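Local coordinates for mucus binding proteinn (Lactobacillus reuteri, PDB 4MT5), which probably binds gastrointestinal mucus at the bacterial cell surface, and is represented here by its Mub repeat V, built on the ubiquitin-like beta-grasp fold, at residues A[5-10]-A[63-68]; A[46-51]-A[68-73]; A[72-77]-A[118-123]; A[113-118]-A[130-135]. One frame throughout, in Å; residues are numbered along the deposited sequence.

Strand 65-77 runs through the first three contacts, all partly buried. Interaction 1 pairs it in parallel with strand 2-10, and interaction 2 sets strand 46-51 against it in antiparallel fashion, within one beta-grasp sheet. Both set a more buried, largely apolar face against a more exposed one, polar in interaction 1 and mixed in interaction 2. Interaction 3 carries the strand on to strand 104-120, with a buried histidine-carboxylate bond and water bridges. Interaction 4, a surface contact, holds strand 104-120 to 130-135 by a guanidinium-indole stack, a few direct bonds and three waters. His72 belongs to interactions 2 and 3 and bonds Asp10 of interaction 1, while His76 bonds Asp130 of interaction 4.

Interaction 1 (A[5-10]-A[63-68]); sequences YVKYVD and TPTYEV
Three tyrosine rings flank this parallel strand pair, none stacked on another: Tyr66 has the carbonyl oxygen of Tyr5 at its edge, near the ring plane, whereas Tyr5 and Tyr8 meet their neighbours obliquely. Strands 5-10 and 65-68 run side by side at 25°, the parallel pairing of first and last strands that marks a ubiquitin-like beta-grasp. Tyr5, Lys7, Thr65 and Glu67 occupy one face of the sheet; Val6, Tyr8, Tyr66 and Val68 occupy the other, more buried one. On the buried face Tyr8 and Val68 lie alongside each other and point the same way, with Tyr8 CD1 3.7 Å from Val68 CB. The Tyr8 hydroxyl is hydrogen-bonded to that of Tyr32, which fixes the far end of the ring.

The other face is more polar and more exposed. Thr65 OG1 comes within 3.3 Å of Tyr5 CB, and Thr63 CG2 reaches farther along the ring to lie 3.4 Å from Tyr5 CE2. Lys7 starts with CG anti to the backbone N and then bends at chi3 (77°), bringing NZ to 3.4 Å from Glu67 OE2 in a salt bridge between two chains lying alongside. The other carboxylate oxygen of Glu67 is bonded to His69, so the acid is gripped from two sides.

Five nearly straight backbone bonds bind the strands, from Tyr5 N to Pro64 O at one end to Val9 N and Val68 O at the other. Approach to the carbonyls varies: Tyr66 N lies in the carbonyl plane of Tyr5, while Val68 N meets Lys7 O at 2.7 Å from 27° above its plane.

Interaction 2 (A[46-51]-A[68-73]); sequences YVLVSD and VHFKHG
Leu48 CD1 sits over one face of the Phe70 ring, 4.1 Å above its plane and offset toward the rim, and the same methyl lies 3.7 Å from Val68 CG1. Tyr46 CB touches the ring at Phe70 CD1, 3.9 Å away. Beyond CB, the Tyr46 ring runs alongside His72, the two planes at 81°, with Tyr46 CE1 3.4 Å from His72 CD2. An alanine in place of Tyr46 would probably strip this flank from the His72 imidazole, leaving it less firmly packed. Its nitrogens are bonded to Asp120 (ND1) and Asp10 (NE2).

The backbone sets these side chains in place. Val47 and Lys71 form a hydrogen-bonded antiparallel pair, Val47 N reaching Lys71 O at 2.6 Å nearly along the C=O axis; on that face Lys71 CE lies beside Val47 CG1, and its CG against Val49 CG2. Farther along, the register slips by one in a classic beta bulge: Val49 N donates to His69 O at 2.8 Å, and Ser50 N adds a weak bond to the same oxygen. Ser50 OG ends at the edge of the His69 imidazole, whose nitrogens are held by Asp11 and Glu67.

Strand 68-72 lies between strand 46-51 and strand 2-10, while helix 35-42 covers the apolar face, its Ile38 touching Leu48, Val68 and Phe70.

Interaction 3 (A[72-77]-A[118-123]); sequences HGMTHT and TTDNVT
A buried histidine-carboxylate bond closes one end of this strand pair: His72 ND1 donates to Asp120 OD2 at 2.7 Å and 171°, using the syn lone pair of the oxygen. That oxygen lies in the imidazole plane, yet the carboxylate is turned 77° against the ring. Since His72 NE2 is also bonded to an acid, Asp10, the imidazole may well carry a proton on both nitrogens and a positive charge. Val122 covers one ring face, its CB 3.8 Å from the centroid and almost on the normal. Asp120 is itself held by the residues that follow it, OD1 accepting from Val122 N through its anti lone pair and from Thr123 N above the carboxylate plane.

One residue on, Asn121 N bonds Gly73 O, and the hydroxyl of Thr75 donates to Asn121 OD1 at 2.7 Å, in the amide plane and on a lone pair. Water 2 joins that hydroxyl to Asn121 ND2. Thr75 and Thr119, a hydrogen-bonded antiparallel pair, exchange two nearly straight backbone bonds, and water 1 donates to Thr75 O while also bonding Thr77 OG1 and Thr119 OG1. On the other face Met74 SD rests 3.8 Å from Asp120 CA.

The whole is an antiparallel pairing finished by an Asx turn at Asp120, and it joins the last strand of the first beta-grasp unit to strand 104-120 of the Muc B2-like domain.

Interaction 4 (A[113-118]-A[130-135]); sequences FKRGYT and DPWTVD
The tight part of this antiparallel pairing, in the Muc B2-like domain of the ubiquitin clan, is a guanidinium-indole stack. Arg115 starts with CG between the backbone N and the carbonyl carbon (chi1 74°) and then extends over the indole of Trp132, its guanidinium lying flat at 10° to the ring with centres 4.3 Å apart. Trp132 CZ2 lies beneath the middle of the guanidinium, and Arg115 CD stands 3.7 Å from the centroid of the six-membered ring, almost on its normal. Trp132 CE3 also meets Phe113 CB at 3.8 Å. Beyond it Val134 runs alongside Phe113, its CG2 against the ring obliquely. A serine in place of Trp132 would probably cost the guanidinium its flat indole support and leave Phe113 CB less covered. Arg115 also has a salt bridge to Glu85 and a cation-pi contact with Tyr129.

Next to the stack Lys114 O is gripped twice, by Thr133 N at 2.7 Å nearly along the C=O axis and by Thr133 OG1 at 2.8 Å from well above the carbonyl plane.

Toward Asp130 and Pro131 the pairing loosens and water takes over. One direct bond remains, Asp130 N to Gly116 O at 3.0 Å, while Asp130 OD2 turns to His76. Water 5 donates to Asp130 OD1 and also bonds Thr118 OG1. Water 3, in the guanidinium plane and above the indole, accepts from Arg115 NH1 and donates to Asp130 O. Where direct backbone pairing lapses, water 4 fills in, accepting from Gly116 N at 2.8 Å and donating to Pro131 O.

Interaction 1 (A[5-10]-A[63-68])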
# COMPACT_ATOMS: atom_id res chain seq x y z
N TYR A 5 1.98 29.80 -26.76
CA TYR A 5 2.15 28.40 -26.37
C TYR A 5 1.36 28.11 -25.10
O TYR A 5 1.33 28.91 -24.17
CB TYR A 5 3.63 28.07 -26.11
CG TYR A 5 4.54 28.09 -27.31
CD1 TYR A 5 4.36 27.19 -28.36
CD2 TYR A 5 5.60 28.98 -27.38
CE1 TYR A 5 5.21 27.20 -29.47
CE2 TYR A 5 6.45 28.99 -28.48
CZ TYR A 5 6.25 28.10 -29.52
OH TYR A 5 7.10 28.13 -30.60
N VAL A 6 0.71 26.95 -25.05
CA VAL A 6 0.03 26.51 -23.84
C VAL A 6 0.66 25.17 -23.45
O VAL A 6 0.57 24.19 -24.20
CB VAL A 6 -1.49 26.38 -24.07
CG1 VAL A 6 -2.18 25.89 -22.83
CG2 VAL A 6 -2.07 27.72 -24.50
N LYS A 7 1.33 25.14 -22.30
CA LYS A 7 2.19 24.00 -21.96
C LYS A 7 1.67 23.29 -20.71
O LYS A 7 1.59 23.89 -19.63
CB LYS A 7 3.65 24.47 -21.76
CG LYS A 7 4.62 23.41 -21.29
CD LYS A 7 6.11 23.84 -21.45
CE LYS A 7 6.56 24.82 -20.37
NZ LYS A 7 8.01 25.17 -20.44
N TYR A 8 1.29 22.03 -20.87
CA TYR A 8 0.75 21.23 -19.77
C TYR A 8 1.87 20.39 -19.18
O TYR A 8 2.44 19.54 -19.86
CB TYR A 8 -0.34 20.28 -20.27
CG TYR A 8 -1.54 20.95 -20.90
CD1 TYR A 8 -2.71 21.14 -20.17
CD2 TYR A 8 -1.51 21.39 -22.22
CE1 TYR A 8 -3.82 21.75 -20.75
CE2 TYR A 8 -2.61 22.01 -22.81
CZ TYR A 8 -3.77 22.19 -22.07
OH TYR A 8 -4.86 22.79 -22.64
N VAL A 9 2.15 20.61 -17.89
CA VAL A 9 3.30 20.01 -17.22
C VAL A 9 2.93 19.06 -16.08
O VAL A 9 2.17 19.40 -15.20
CB VAL A 9 4.20 21.10 -16.65
CG1 VAL A 9 5.35 20.50 -15.94
CG2 VAL A 9 4.69 22.00 -17.74
N ASP A 10 3.50 17.87 -16.10
CA ASP A 10 3.44 16.93 -14.98
C ASP A 10 4.55 17.22 -13.97
O ASP A 10 5.70 16.85 -14.18
CB ASP A 10 3.55 15.49 -15.51
CG ASP A 10 3.73 14.46 -14.40
OD1 ASP A 10 3.45 14.79 -13.23
OD2 ASP A 10 4.12 13.31 -14.72
N THR A 63 6.55 35.95 -27.84
CA THR A 63 6.19 34.56 -28.00
C THR A 63 6.00 34.00 -26.60
O THR A 63 6.92 33.44 -26.01
CB THR A 63 7.26 33.82 -28.81
OG1 THR A 63 7.16 34.23 -30.18
CG2 THR A 63 7.06 32.32 -28.75
N PRO A 64 4.80 34.19 -26.03
CA PRO A 64 4.54 33.77 -24.66
C PRO A 64 4.17 32.30 -24.52
O PRO A 64 3.49 31.75 -25.38
CB PRO A 64 3.34 34.62 -24.27
CG PRO A 64 2.64 34.88 -25.55
CD PRO A 64 3.68 34.94 -26.61
N THR A 65 4.64 31.69 -23.44
CA THR A 65 4.14 30.40 -22.99
C THR A 65 3.30 30.53 -21.71
O THR A 65 3.73 31.14 -20.72
CB THR A 65 5.28 29.41 -22.74
OG1 THR A 65 5.90 29.07 -23.99
CG2 THR A 65 4.77 28.13 -22.08
N TYR A 66 2.10 29.97 -21.74
CA TYR A 66 1.29 29.85 -20.54
C TYR A 66 1.35 28.39 -20.05
O TYR A 66 1.34 27.46 -20.86
CB TYR A 66 -0.14 30.27 -20.85
CG TYR A 66 -0.28 31.68 -21.38
CD1 TYR A 66 -0.50 32.75 -20.52
CD2 TYR A 66 -0.21 31.94 -22.74
CE1 TYR A 66 -0.64 34.05 -21.00
CE2 TYR A 66 -0.36 33.25 -23.22
CZ TYR A 66 -0.57 34.28 -22.35
OH TYR A 66 -0.71 35.55 -22.82
N GLU A 67 1.44 28.20 -18.74
CA GLU A 67 1.64 26.85 -18.19
C GLU A 67 0.43 26.32 -17.41
O GLU A 67 -0.22 27.02 -16.64
CB GLU A 67 2.91 26.79 -17.33
CG GLU A 67 4.24 26.93 -18.11
CD GLU A 67 5.49 26.86 -17.21
OE1 GLU A 67 5.36 27.17 -16.00
OE2 GLU A 67 6.59 26.49 -17.69
N VAL A 68 0.12 25.05 -17.62
CA VAL A 68 -0.90 24.38 -16.81
C VAL A 68 -0.19 23.28 -16.05
O VAL A 68 0.31 22.34 -16.67
CB VAL A 68 -2.04 23.78 -17.69
CG1 VAL A 68 -3.06 23.07 -16.83
CG2 VAL A 68 -2.72 24.86 -18.52

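Interaction 2 (A[46-51]-A[68-73])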
# COMPACT_ATOMS: atom_id res chain seq x y z
N TYR A 46 -4.40 12.46 -13.09
CA TYR A 46 -3.60 13.64 -12.76
C TYR A 46 -4.43 14.68 -11.96
O TYR A 46 -5.66 14.74 -12.08
CB TYR A 46 -3.02 14.29 -14.04
CG TYR A 46 -1.87 13.57 -14.74
CD1 TYR A 46 -0.55 13.82 -14.40
CD2 TYR A 46 -2.10 12.70 -15.80
CE1 TYR A 46 0.51 13.20 -15.05
CE2 TYR A 46 -1.03 12.06 -16.47
CZ TYR A 46 0.26 12.32 -16.08
OH TYR A 46 1.33 11.70 -16.71
N VAL A 47 -3.76 15.49 -11.15
CA VAL A 47 -4.44 16.54 -10.38
C VAL A 47 -3.94 17.93 -10.76
O VAL A 47 -2.74 18.20 -10.70
CB VAL A 47 -4.22 16.34 -8.87
CG1 VAL A 47 -4.59 17.60 -8.08
CG2 VAL A 47 -5.02 15.17 -8.40
N LEU A 48 -4.86 18.80 -11.13
CA LEU A 48 -4.55 20.20 -11.43
C LEU A 48 -3.87 20.90 -10.27
O LEU A 48 -4.23 20.72 -9.11
CB LEU A 48 -5.82 20.96 -11.80
CG LEU A 48 -5.61 22.33 -12.41
CD1 LEU A 48 -4.61 22.26 -13.55
CD2 LEU A 48 -6.92 22.88 -12.91
N VAL A 49 -2.87 21.72 -10.58
CA VAL A 49 -2.16 22.45 -9.55
C VAL A 49 -2.27 23.95 -9.82
O VAL A 49 -2.45 24.74 -8.90
CB VAL A 49 -0.70 22.02 -9.48
CG1 VAL A 49 0.02 22.78 -8.38
CG2 VAL A 49 -0.61 20.52 -9.25
N SER A 50 -2.18 24.32 -11.09
CA SER A 50 -2.34 25.72 -11.47
C SER A 50 -2.61 25.79 -12.96
O SER A 50 -2.23 24.90 -13.71
CB SER A 50 -1.11 26.56 -11.11
OG SER A 50 0.08 26.00 -11.64
N ASP A 51 -3.30 26.85 -13.36
CA ASP A 51 -3.62 27.06 -14.76
C ASP A 51 -3.36 28.53 -15.10
O ASP A 51 -4.16 29.41 -14.77
CB ASP A 51 -5.09 26.68 -15.02
CG ASP A 51 -5.54 27.02 -16.44
OD1 ASP A 51 -4.68 27.27 -17.30
OD2 ASP A 51 -6.77 27.05 -16.71
N VAL A 68 0.12 25.05 -17.62
CA VAL A 68 -0.90 24.38 -16.81
C VAL A 68 -0.19 23.28 -16.05
O VAL A 68 0.31 22.34 -16.67
CB VAL A 68 -2.04 23.78 -17.69
CG1 VAL A 68 -3.06 23.07 -16.83
CG2 VAL A 68 -2.72 24.86 -18.52
N HIS A 69 -0.09 23.38 -14.73
CA HIS A 69 0.65 22.36 -13.97
C HIS A 69 -0.26 21.27 -13.36
O HIS A 69 -1.36 21.54 -12.89
CB HIS A 69 1.57 23.01 -12.91
CG HIS A 69 2.72 23.78 -13.48
ND1 HIS A 69 3.91 23.18 -13.85
CD2 HIS A 69 2.87 25.10 -13.76
CE1 HIS A 69 4.74 24.10 -14.32
NE2 HIS A 69 4.13 25.27 -14.28
N PHE A 70 0.21 20.03 -13.39
CA PHE A 70 -0.50 18.92 -12.78
C PHE A 70 0.44 18.19 -11.86
O PHE A 70 1.65 18.36 -11.98
CB PHE A 70 -0.95 17.92 -13.82
CG PHE A 70 -1.96 18.45 -14.78
CD1 PHE A 70 -3.31 18.18 -14.60
CD2 PHE A 70 -1.58 19.20 -15.87
CE1 PHE A 70 -4.24 18.64 -15.49
CE2 PHE A 70 -2.51 19.67 -16.76
CZ PHE A 70 -3.84 19.39 -16.57
N LYS A 71 -0.12 17.39 -10.95
CA LYS A 71 0.66 16.40 -10.19
C LYS A 71 -0.08 15.07 -10.25
O LYS A 71 -1.26 15.03 -10.60
CB LYS A 71 0.86 16.81 -8.74
CG LYS A 71 -0.43 17.00 -7.97
CD LYS A 71 -0.17 17.32 -6.50
CE LYS A 71 -1.36 18.05 -5.86
NZ LYS A 71 -1.01 18.42 -4.45
N HIS A 72 0.61 13.99 -9.92
CA HIS A 72 -0.02 12.67 -9.90
C HIS A 72 -1.04 12.55 -8.78
O HIS A 72 -0.82 13.00 -7.66
CB HIS A 72 1.03 11.57 -9.75
CG HIS A 72 1.81 11.31 -11.00
ND1 HIS A 72 2.60 10.19 -11.16
CD2 HIS A 72 1.93 12.02 -12.15
CE1 HIS A 72 3.17 10.22 -12.35
NE2 HIS A 72 2.78 11.32 -12.97
N GLY A 73 -2.17 11.93 -9.10
CA GLY A 73 -3.17 11.64 -8.10
C GLY A 73 -2.69 10.54 -7.19
O GLY A 73 -2.01 9.61 -7.61

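Interaction 3 (A[72-77]-A[118-123])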
# COMPACT_ATOMS: atom_id res chain seq x y z
N HIS A 72 0.61 13.99 -9.92
CA HIS A 72 -0.02 12.67 -9.90
C HIS A 72 -1.04 12.55 -8.78
O HIS A 72 -0.82 13.00 -7.66
CB HIS A 72 1.03 11.57 -9.75
CG HIS A 72 1.81 11.31 -11.00
ND1 HIS A 72 2.60 10.19 -11.16
CD2 HIS A 72 1.93 12.02 -12.15
CE1 HIS A 72 3.17 10.22 -12.35
NE2 HIS A 72 2.78 11.32 -12.97
N GLY A 73 -2.17 11.93 -9.10
CA GLY A 73 -3.17 11.64 -8.10
C GLY A 73 -2.69 10.54 -7.19
O GLY A 73 -2.01 9.61 -7.61
N MET A 74 -3.04 10.64 -5.91
CA MET A 74 -2.70 9.57 -4.97
C MET A 74 -3.95 8.96 -4.34
O MET A 74 -4.88 9.68 -3.93
CB MET A 74 -1.75 10.08 -3.88
CG MET A 74 -0.39 10.56 -4.40
SD MET A 74 0.62 9.30 -5.21
CE MET A 74 2.04 10.29 -5.69
N THR A 75 -3.98 7.64 -4.29
CA THR A 75 -5.05 6.92 -3.64
C THR A 75 -4.53 6.18 -2.42
O THR A 75 -3.64 5.34 -2.53
CB THR A 75 -5.70 5.90 -4.57
OG1 THR A 75 -6.49 6.58 -5.55
CG2 THR A 75 -6.60 4.98 -3.77
N HIS A 76 -5.08 6.49 -1.26
CA HIS A 76 -4.66 5.82 -0.03
C HIS A 76 -5.57 4.66 0.39
O HIS A 76 -6.77 4.83 0.60
CB HIS A 76 -4.53 6.82 1.10
CG HIS A 76 -4.17 6.20 2.41
ND1 HIS A 76 -5.06 6.09 3.44
CD2 HIS A 76 -3.01 5.65 2.85
CE1 HIS A 76 -4.47 5.50 4.47
NE2 HIS A 76 -3.23 5.22 4.13
N THR A 77 -5.00 3.48 0.49
CA THR A 77 -5.73 2.34 1.01
C THR A 77 -5.19 2.11 2.41
O THR A 77 -3.98 1.98 2.58
CB THR A 77 -5.46 1.09 0.16
OG1 THR A 77 -5.85 1.33 -1.20
CG2 THR A 77 -6.25 -0.08 0.71
N THR A 118 0.02 3.59 -0.22
CA THR A 118 -0.44 4.61 -1.14
C THR A 118 -0.08 4.25 -2.58
O THR A 118 1.06 3.87 -2.85
CB THR A 118 0.18 5.96 -0.82
OG1 THR A 118 -0.12 6.29 0.54
CG2 THR A 118 -0.41 7.04 -1.73
N THR A 119 -1.06 4.35 -3.48
CA THR A 119 -0.84 4.04 -4.89
C THR A 119 -0.85 5.34 -5.70
O THR A 119 -1.61 6.25 -5.37
CB THR A 119 -1.92 3.10 -5.45
OG1 THR A 119 -2.03 1.95 -4.62
CG2 THR A 119 -1.57 2.66 -6.85
N ASP A 120 -0.00 5.41 -6.73
CA ASP A 120 0.03 6.51 -7.68
C ASP A 120 -1.08 6.24 -8.68
O ASP A 120 -1.13 5.17 -9.26
CB ASP A 120 1.40 6.50 -8.37
CG ASP A 120 1.61 7.67 -9.32
OD1 ASP A 120 0.75 7.95 -10.19
OD2 ASP A 120 2.69 8.30 -9.22
N ASN A 121 -1.99 7.20 -8.86
CA ASN A 121 -3.14 7.01 -9.75
C ASN A 121 -2.77 6.98 -11.24
O ASN A 121 -3.52 6.43 -12.07
CB ASN A 121 -4.19 8.12 -9.56
CG ASN A 121 -4.99 7.96 -8.27
OD1 ASN A 121 -4.60 7.23 -7.35
ND2 ASN A 121 -6.12 8.66 -8.21
N VAL A 122 -1.65 7.59 -11.58
CA VAL A 122 -1.21 7.66 -12.96
C VAL A 122 -0.39 6.43 -13.32
O VAL A 122 -0.67 5.74 -14.29
CB VAL A 122 -0.39 8.94 -13.24
CG1 VAL A 122 0.27 8.86 -14.60
CG2 VAL A 122 -1.29 10.18 -13.16
N THR A 123 0.63 6.14 -12.53
CA THR A 123 1.47 5.01 -12.87
C THR A 123 0.81 3.69 -12.49
O THR A 123 0.96 2.69 -13.20
CB THR A 123 2.85 5.10 -12.22
OG1 THR A 123 2.73 4.85 -10.81
CG2 THR A 123 3.44 6.47 -12.43
O HOH W 1 -4.08 2.72 -2.92
O HOH W 2 -7.71 9.59 -5.93

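Interaction 4 (A[113-118]-A[130-135])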
# COMPACT_ATOMS: atom_id res chain seq x y z
N PHE A 113 -0.87 -9.62 10.47
CA PHE A 113 -0.28 -8.31 10.28
C PHE A 113 -1.00 -7.62 9.13
O PHE A 113 -1.20 -8.22 8.09
CB PHE A 113 1.20 -8.44 9.96
CG PHE A 113 2.03 -8.92 11.10
CD1 PHE A 113 2.54 -8.03 12.03
CD2 PHE A 113 2.32 -10.27 11.25
CE1 PHE A 113 3.31 -8.46 13.09
CE2 PHE A 113 3.09 -10.71 12.31
CZ PHE A 113 3.59 -9.81 13.23
N LYS A 114 -1.41 -6.37 9.33
CA LYS A 114 -2.12 -5.61 8.30
C LYS A 114 -1.44 -4.26 8.13
O LYS A 114 -0.98 -3.68 9.11
CB LYS A 114 -3.58 -5.38 8.71
CG LYS A 114 -4.48 -6.58 8.53
CD LYS A 114 -5.80 -6.41 9.26
CE LYS A 114 -6.91 -7.21 8.61
NZ LYS A 114 -8.12 -7.31 9.47
N ARG A 115 -1.35 -3.77 6.89
CA ARG A 115 -0.88 -2.40 6.66
C ARG A 115 -1.53 -1.74 5.47
O ARG A 115 -1.93 -2.40 4.51
CB ARG A 115 0.64 -2.31 6.52
CG ARG A 115 1.19 -2.83 5.20
CD ARG A 115 2.69 -2.56 5.08
NE ARG A 115 3.30 -3.29 3.97
CZ ARG A 115 4.61 -3.38 3.76
NH1 ARG A 115 5.46 -2.78 4.59
NH2 ARG A 115 5.08 -4.06 2.73
N GLY A 116 -1.62 -0.42 5.53
CA GLY A 116 -2.10 0.34 4.39
C GLY A 116 -0.94 0.73 3.49
O GLY A 116 0.22 0.48 3.80
N TYR A 117 -1.27 1.36 2.37
CA TYR A 117 -0.26 1.83 1.43
C TYR A 117 -0.84 2.93 0.56
O TYR A 117 -2.04 3.19 0.58
CB TYR A 117 0.22 0.68 0.56
CG TYR A 117 -0.90 -0.14 -0.03
CD1 TYR A 117 -1.38 -1.26 0.63
CD2 TYR A 117 -1.47 0.21 -1.23
CE1 TYR A 117 -2.40 -2.02 0.10
CE2 TYR A 117 -2.50 -0.54 -1.77
CZ TYR A 117 -2.96 -1.66 -1.10
OH TYR A 117 -3.98 -2.40 -1.63
N THR A 118 0.02 3.59 -0.22
CA THR A 118 -0.44 4.61 -1.14
C THR A 118 -0.08 4.25 -2.58
O THR A 118 1.06 3.87 -2.85
CB THR A 118 0.18 5.96 -0.82
OG1 THR A 118 -0.12 6.29 0.54
CG2 THR A 118 -0.41 7.04 -1.73
N ASP A 130 2.33 2.31 4.97
CA ASP A 130 2.09 2.76 6.33
C ASP A 130 2.71 1.76 7.28
O ASP A 130 3.05 0.65 6.88
CB ASP A 130 0.59 2.84 6.59
CG ASP A 130 -0.09 3.91 5.74
OD1 ASP A 130 0.63 4.85 5.31
OD2 ASP A 130 -1.32 3.82 5.52
N PRO A 131 2.87 2.14 8.55
CA PRO A 131 3.46 1.15 9.46
C PRO A 131 2.61 -0.11 9.62
O PRO A 131 1.39 -0.02 9.58
CB PRO A 131 3.53 1.90 10.80
CG PRO A 131 3.41 3.36 10.45
CD PRO A 131 2.57 3.42 9.21
N TRP A 132 3.24 -1.27 9.77
CA TRP A 132 2.55 -2.52 10.08
C TRP A 132 1.70 -2.41 11.33
O TRP A 132 2.13 -1.83 12.34
CB TRP A 132 3.58 -3.63 10.31
CG TRP A 132 4.15 -4.22 9.08
CD1 TRP A 132 5.45 -4.17 8.66
CD2 TRP A 132 3.45 -4.98 8.09
NE1 TRP A 132 5.60 -4.84 7.47
CE2 TRP A 132 4.38 -5.34 7.10
CE3 TRP A 132 2.11 -5.37 7.94
CZ2 TRP A 132 4.03 -6.08 5.98
CZ3 TRP A 132 1.76 -6.10 6.83
CH2 TRP A 132 2.72 -6.46 5.87
N THR A 133 0.50 -2.97 11.29
CA THR A 133 -0.38 -2.96 12.46
C THR A 133 -0.86 -4.36 12.82
O THR A 133 -1.12 -5.18 11.93
CB THR A 133 -1.61 -2.01 12.28
OG1 THR A 133 -2.43 -2.46 11.18
CG2 THR A 133 -1.17 -0.57 12.03
N VAL A 134 -0.97 -4.63 14.12
CA VAL A 134 -1.57 -5.87 14.63
C VAL A 134 -2.78 -5.53 15.48
O VAL A 134 -2.65 -4.86 16.51
CB VAL A 134 -0.58 -6.62 15.52
CG1 VAL A 134 -1.27 -7.81 16.16
CG2 VAL A 134 0.63 -7.05 14.72
N ASP A 135 -3.96 -5.99 15.07
CA ASP A 135 -5.21 -5.58 15.70
C ASP A 135 -5.28 -4.08 15.92
O ASP A 135 -5.42 -3.62 17.05
CB ASP A 135 -5.42 -6.31 17.03
CG ASP A 135 -5.73 -7.78 16.85
OD1 ASP A 135 -6.41 -8.13 15.85
OD2 ASP A 135 -5.30 -8.59 17.70
O HOH W 3 5.11 -1.24 6.73
O HOH W 4 -0.95 0.31 8.11
O HOH W 5 0.90 4.74 2.36